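Local coordinates for extracellular solute-binding protein, family 1 (Bifidobacterium longum subsp. infantis, PDB 6FTH), which probably binds human milk oligosaccharides outside the cell and delivers them to a partner ABC transporter for uptake, at residues A[372-375]-A[376-380]; A[391-394]-A[395-399]. All coordinates share one frame; numbering follows the deposited sequence.

Overall arrangement
Following the chain from the N terminus, helix 363-371 ends and contact 1 at once closes the short loop that turns into strand 378-382. That strand pairs antiparallel with strand 385-388, after which helix 390-398 begins, and contact 2 runs along this helix. The two contacts are therefore in series: neither nests within the other and they do not cross. Their centres lie about 13 Å apart, and they meet directly, since the amine of Lys-392 donates to the carbonyl of Asn-376 while Leu-377 packs on Lys-392 and Tyr-393. Together they tie helix 363-371, the hairpin of strands 378-382 and 385-388, and helix 390-398 into one peripheral unit of this solute-binding protein.

Contact 1 of 2, residues A[372-375]-A[376-380]; sequences GSFG and NLVTD
Val-378 packs against the loop through one methyl, CG1, which lies 3.2 Å from Gly-372 O and reaches CD1 of the Phe-374 ring at 3.9 Å. With chi1 at 59° this methyl is held between its own backbone N and carbonyl carbon, and from there it also approaches Ser-373 O; a branched, apolar residue suits the snug fit. The Phe-374 ring leans obliquely on the methyl, while one of its faces receives CB of Asp-380, offset toward the rim and 4.2 Å from CE1. The Asp-380 carboxylate extends beyond, where OD1 accepts from the backbone of Gly-382.

Two backbone bonds set these side chains in place. Asn-376 N donates to Ser-373 O (3.1 Å) from well above the carbonyl plane, closing a type II beta turn with Phe-374 and Gly-375 at its corners. Gly-375 has the positive phi of 85° expected at the third position, where a CB would jam against the preceding carbonyl. Its own N donates to Val-378 O (2.8 Å), arriving nearly in line with the C=O bond, and the same oxygen takes a CA-H contact from Phe-374. Farther out, a water 3.0 Å from Ser-373 OG accepts a weak bond from Asn-376 ND2; the serine hydroxyl is also bonded to the backbone N of Trp-48.

At the backbone angles of Gly-372 a CB would be pressed against the carbonyl O of the residue before, so glycine suits this first residue to leave helix 363-371. Phe-374 and Val-378 lie back on that helix at Val-367 and Leu-371, Leu-377 reaches across to helix 390-398, and Tyr-386 of strand 385-388 lies against both Val-378 and Asp-380.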
loop_
_atom_site.group_PDB
_atom_site.type_symbol
_atom_site.label_atom_id
_atom_site.label_comp_id
_atom_site.label_asym_id
_atom_site.label_seq_id
_atom_site.Cartn_x
_atom_site.Cartn_y
_atom_site.Cartn_z
ATOM N N GLY A 372 -21.132 -0.850 1.948
ATOM C CA GLY A 372 -22.250 -0.717 2.866
ATOM C C GLY A 372 -23.478 -1.491 2.406
ATOM O O GLY A 372 -23.552 -2.024 1.298
ATOM N N SER A 373 -24.473 -1.535 3.287
ATOM C CA SER A 373 -25.664 -2.342 3.049
ATOM C C SER A 373 -26.416 -1.880 1.803
ATOM O O SER A 373 -26.492 -0.686 1.502
ATOM C CB SER A 373 -26.591 -2.217 4.255
ATOM O OG SER A 373 -25.936 -2.600 5.457
ATOM N N PHE A 374 -26.980 -2.851 1.077
ATOM C CA PHE A 374 -27.871 -2.545 -0.037
ATOM C C PHE A 374 -29.019 -1.662 0.440
ATOM O O PHE A 374 -29.594 -1.880 1.512
ATOM C CB PHE A 374 -28.430 -3.848 -0.617
ATOM C CG PHE A 374 -27.398 -4.709 -1.311
ATOM C CD1 PHE A 374 -26.440 -4.154 -2.135
ATOM C CD2 PHE A 374 -27.401 -6.076 -1.120
ATOM C CE1 PHE A 374 -25.511 -4.957 -2.767
ATOM C CE2 PHE A 374 -26.487 -6.884 -1.734
ATOM C CZ PHE A 374 -25.534 -6.333 -2.559
ATOM N N GLY A 375 -29.334 -0.644 -0.353
ATOM C CA GLY A 375 -30.377 0.304 -0.010
ATOM C C GLY A 375 -29.946 1.440 0.878
ATOM O O GLY A 375 -30.728 2.378 1.082
ATOM N N ASN A 376 -28.740 1.392 1.434
ATOM C CA ASN A 376 -28.228 2.506 2.212
ATOM C C ASN A 376 -27.413 3.392 1.278
ATOM O O ASN A 376 -27.923 4.401 0.783
ATOM C CB ASN A 376 -27.440 1.974 3.419
ATOM C CG ASN A 376 -26.958 3.069 4.338
ATOM O OD1 ASN A 376 -26.788 4.220 3.925
ATOM N ND2 ASN A 376 -26.697 2.709 5.593
ATOM N N LEU A 377 -26.173 2.989 0.964
ATOM C CA LEU A 377 -25.333 3.728 0.034
ATOM C C LEU A 377 -25.269 3.106 -1.347
ATOM O O LEU A 377 -24.802 3.766 -2.275
ATOM C CB LEU A 377 -23.879 3.793 0.530
ATOM C CG LEU A 377 -23.641 4.323 1.930
ATOM C CD1 LEU A 377 -22.134 4.366 2.191
ATOM C CD2 LEU A 377 -24.253 5.705 2.056
ATOM N N VAL A 378 -25.671 1.852 -1.506
ATOM C CA VAL A 378 -25.419 1.135 -2.749
ATOM C C VAL A 378 -26.696 0.443 -3.189
ATOM O O VAL A 378 -27.434 -0.120 -2.369
ATOM C CB VAL A 378 -24.241 0.138 -2.601
ATOM C CG1 VAL A 378 -24.522 -0.862 -1.528
ATOM C CG2 VAL A 378 -23.945 -0.569 -3.935
ATOM N N THR A 379 -26.967 0.507 -4.487
ATOM C CA THR A 379 -28.114 -0.140 -5.105
ATOM C C THR A 379 -27.638 -1.350 -5.895
ATOM O O THR A 379 -26.676 -1.256 -6.666
ATOM C CB THR A 379 -28.817 0.851 -6.034
ATOM O OG1 THR A 379 -29.371 1.920 -5.247
ATOM C CG2 THR A 379 -29.950 0.176 -6.786
ATOM N N ASP A 380 -28.296 -2.488 -5.684
ATOM C CA ASP A 380 -28.085 -3.680 -6.497
ATOM C C ASP A 380 -28.936 -3.543 -7.753
ATOM O O ASP A 380 -30.164 -3.648 -7.691
ATOM C CB ASP A 380 -28.477 -4.918 -5.694
ATOM C CG ASP A 380 -28.276 -6.216 -6.470
ATOM O OD1 ASP A 380 -27.916 -6.170 -7.659
ATOM O OD2 ASP A 380 -28.466 -7.287 -5.877
HETATM O O HOH W 1 -26.846 -0.278 7.083
#

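Contact 2 of 2, residues A[391-394]-A[395-399]; sequences DKYT and KAMGD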
loop_
_atom_site.group_PDB
_atom_site.type_symbol
_atom_site.label_atom_id
_atom_site.label_comp_id
_atom_site.label_asym_id
_atom_site.label_seq_id
_atom_site.Cartn_x
_atom_site.Cartn_y
_atom_site.Cartn_z
ATOM N N ASP A 391 -22.640 11.168 -2.965
ATOM C CA ASP A 391 -22.713 12.200 -1.937
ATOM C C ASP A 391 -23.069 11.608 -0.587
ATOM O O ASP A 391 -22.576 12.064 0.452
ATOM C CB ASP A 391 -23.737 13.261 -2.332
ATOM C CG ASP A 391 -23.292 14.081 -3.512
ATOM O OD1 ASP A 391 -22.071 14.082 -3.820
ATOM O OD2 ASP A 391 -24.158 14.739 -4.129
ATOM N N LYS A 392 -23.931 10.600 -0.580
ATOM C CA LYS A 392 -24.320 9.962 0.672
ATOM C C LYS A 392 -23.151 9.191 1.276
ATOM O O LYS A 392 -22.963 9.175 2.499
ATOM C CB LYS A 392 -25.495 9.027 0.420
ATOM C CG LYS A 392 -26.186 8.555 1.697
ATOM C CD LYS A 392 -27.475 7.804 1.384
ATOM C CE LYS A 392 -28.122 7.209 2.629
ATOM N NZ LYS A 392 -29.310 6.344 2.276
ATOM N N TYR A 393 -22.356 8.549 0.423
ATOM C CA TYR A 393 -21.159 7.842 0.871
ATOM C C TYR A 393 -20.192 8.793 1.566
ATOM O O TYR A 393 -19.713 8.515 2.669
ATOM C CB TYR A 393 -20.521 7.190 -0.363
ATOM C CG TYR A 393 -19.264 6.387 -0.157
ATOM C CD1 TYR A 393 -18.074 7.000 0.198
ATOM C CD2 TYR A 393 -19.267 5.012 -0.378
ATOM C CE1 TYR A 393 -16.926 6.264 0.369
ATOM C CE2 TYR A 393 -18.114 4.263 -0.221
ATOM C CZ TYR A 393 -16.955 4.900 0.150
ATOM O OH TYR A 393 -15.788 4.187 0.331
ATOM N N THR A 394 -19.872 9.918 0.926
ATOM C CA THR A 394 -18.930 10.858 1.538
ATOM C C THR A 394 -19.472 11.422 2.841
ATOM O O THR A 394 -18.721 11.605 3.807
ATOM C CB THR A 394 -18.575 11.969 0.564
ATOM O OG1 THR A 394 -19.759 12.628 0.138
ATOM C CG2 THR A 394 -17.897 11.409 -0.654
ATOM N N LYS A 395 -20.778 11.681 2.901
ATOM C CA LYS A 395 -21.348 12.148 4.157
ATOM C C LYS A 395 -21.224 11.091 5.247
ATOM O O LYS A 395 -20.903 11.416 6.394
ATOM C CB LYS A 395 -22.799 12.579 3.961
ATOM C CG LYS A 395 -23.420 13.129 5.240
ATOM C CD LYS A 395 -24.752 13.770 5.016
ATOM C CE LYS A 395 -25.203 14.494 6.292
ATOM N NZ LYS A 395 -25.388 13.555 7.430
ATOM N N ALA A 396 -21.465 9.817 4.921
ATOM C CA ALA A 396 -21.338 8.774 5.938
ATOM C C ALA A 396 -19.912 8.706 6.476
ATOM O O ALA A 396 -19.695 8.554 7.690
ATOM C CB ALA A 396 -21.755 7.428 5.349
ATOM N N MET A 397 -18.928 8.818 5.587
ATOM C CA MET A 397 -17.533 8.866 6.010
ATOM C C MET A 397 -17.281 10.085 6.893
ATOM O O MET A 397 -16.629 9.988 7.945
ATOM C CB MET A 397 -16.634 8.924 4.771
ATOM C CG MET A 397 -16.479 7.610 4.016
ATOM S SD MET A 397 -15.586 6.389 5.012
ATOM C CE MET A 397 -15.257 5.149 3.784
ATOM N N GLY A 398 -17.805 11.244 6.477
ATOM C CA GLY A 398 -17.594 12.469 7.234
ATOM C C GLY A 398 -18.208 12.404 8.611
ATOM O O GLY A 398 -17.658 12.954 9.568
ATOM N N ASP A 399 -19.339 11.717 8.737
ATOM C CA ASP A 399 -20.033 11.530 10.011
ATOM C C ASP A 399 -19.394 10.449 10.877
ATOM O O ASP A 399 -19.858 10.218 12.000
ATOM C CB ASP A 399 -21.502 11.136 9.785
ATOM C CG ASP A 399 -22.353 12.253 9.164
ATOM O OD1 ASP A 399 -21.945 13.430 9.158
ATOM O OD2 ASP A 399 -23.445 11.922 8.663
#
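Tyr-393 and Met-397, one helical turn apart, lie side by side and point the same way. Met-397 CG sits 3.9 Å from Tyr-393 CE1, and a bend at chi2 (-67°) brings CE to 3.6 Å from Tyr-393 OH. The rings of Tyr-393 and Phe-402 meet edge-to-face. Without the tyrosine ring, as with an alanine here, Phe-402 is likely to lose that partner, and Met-397 the surface along which its CG and CE lie, leaving its chain freer to turn.

Four successive backbone carbonyls are satisfied by the N-H four residues on: Asp-391 O by Lys-395 N, Lys-392 O by Ala-396 N, Tyr-393 O by Met-397 N (3.0 Å) and Thr-394 O by Gly-398 N (2.8 Å). A fifth, Lys-395 O, takes Asp-399 N. Lysine suits position 395, its long, flexible chain bringing NZ to the syn lone pair of Asp-399 OD2 at 2.8 Å, a salt bridge one turn along the surface. Thr-394 OG1 bonds weakly to Glu-390 O, and Lys-392 N donates to Asp-389 OD1. The pattern is that of a regular alpha helix, here the connecting helix of a beta-alpha-beta unit between parallel strands 385-388 and 418-420.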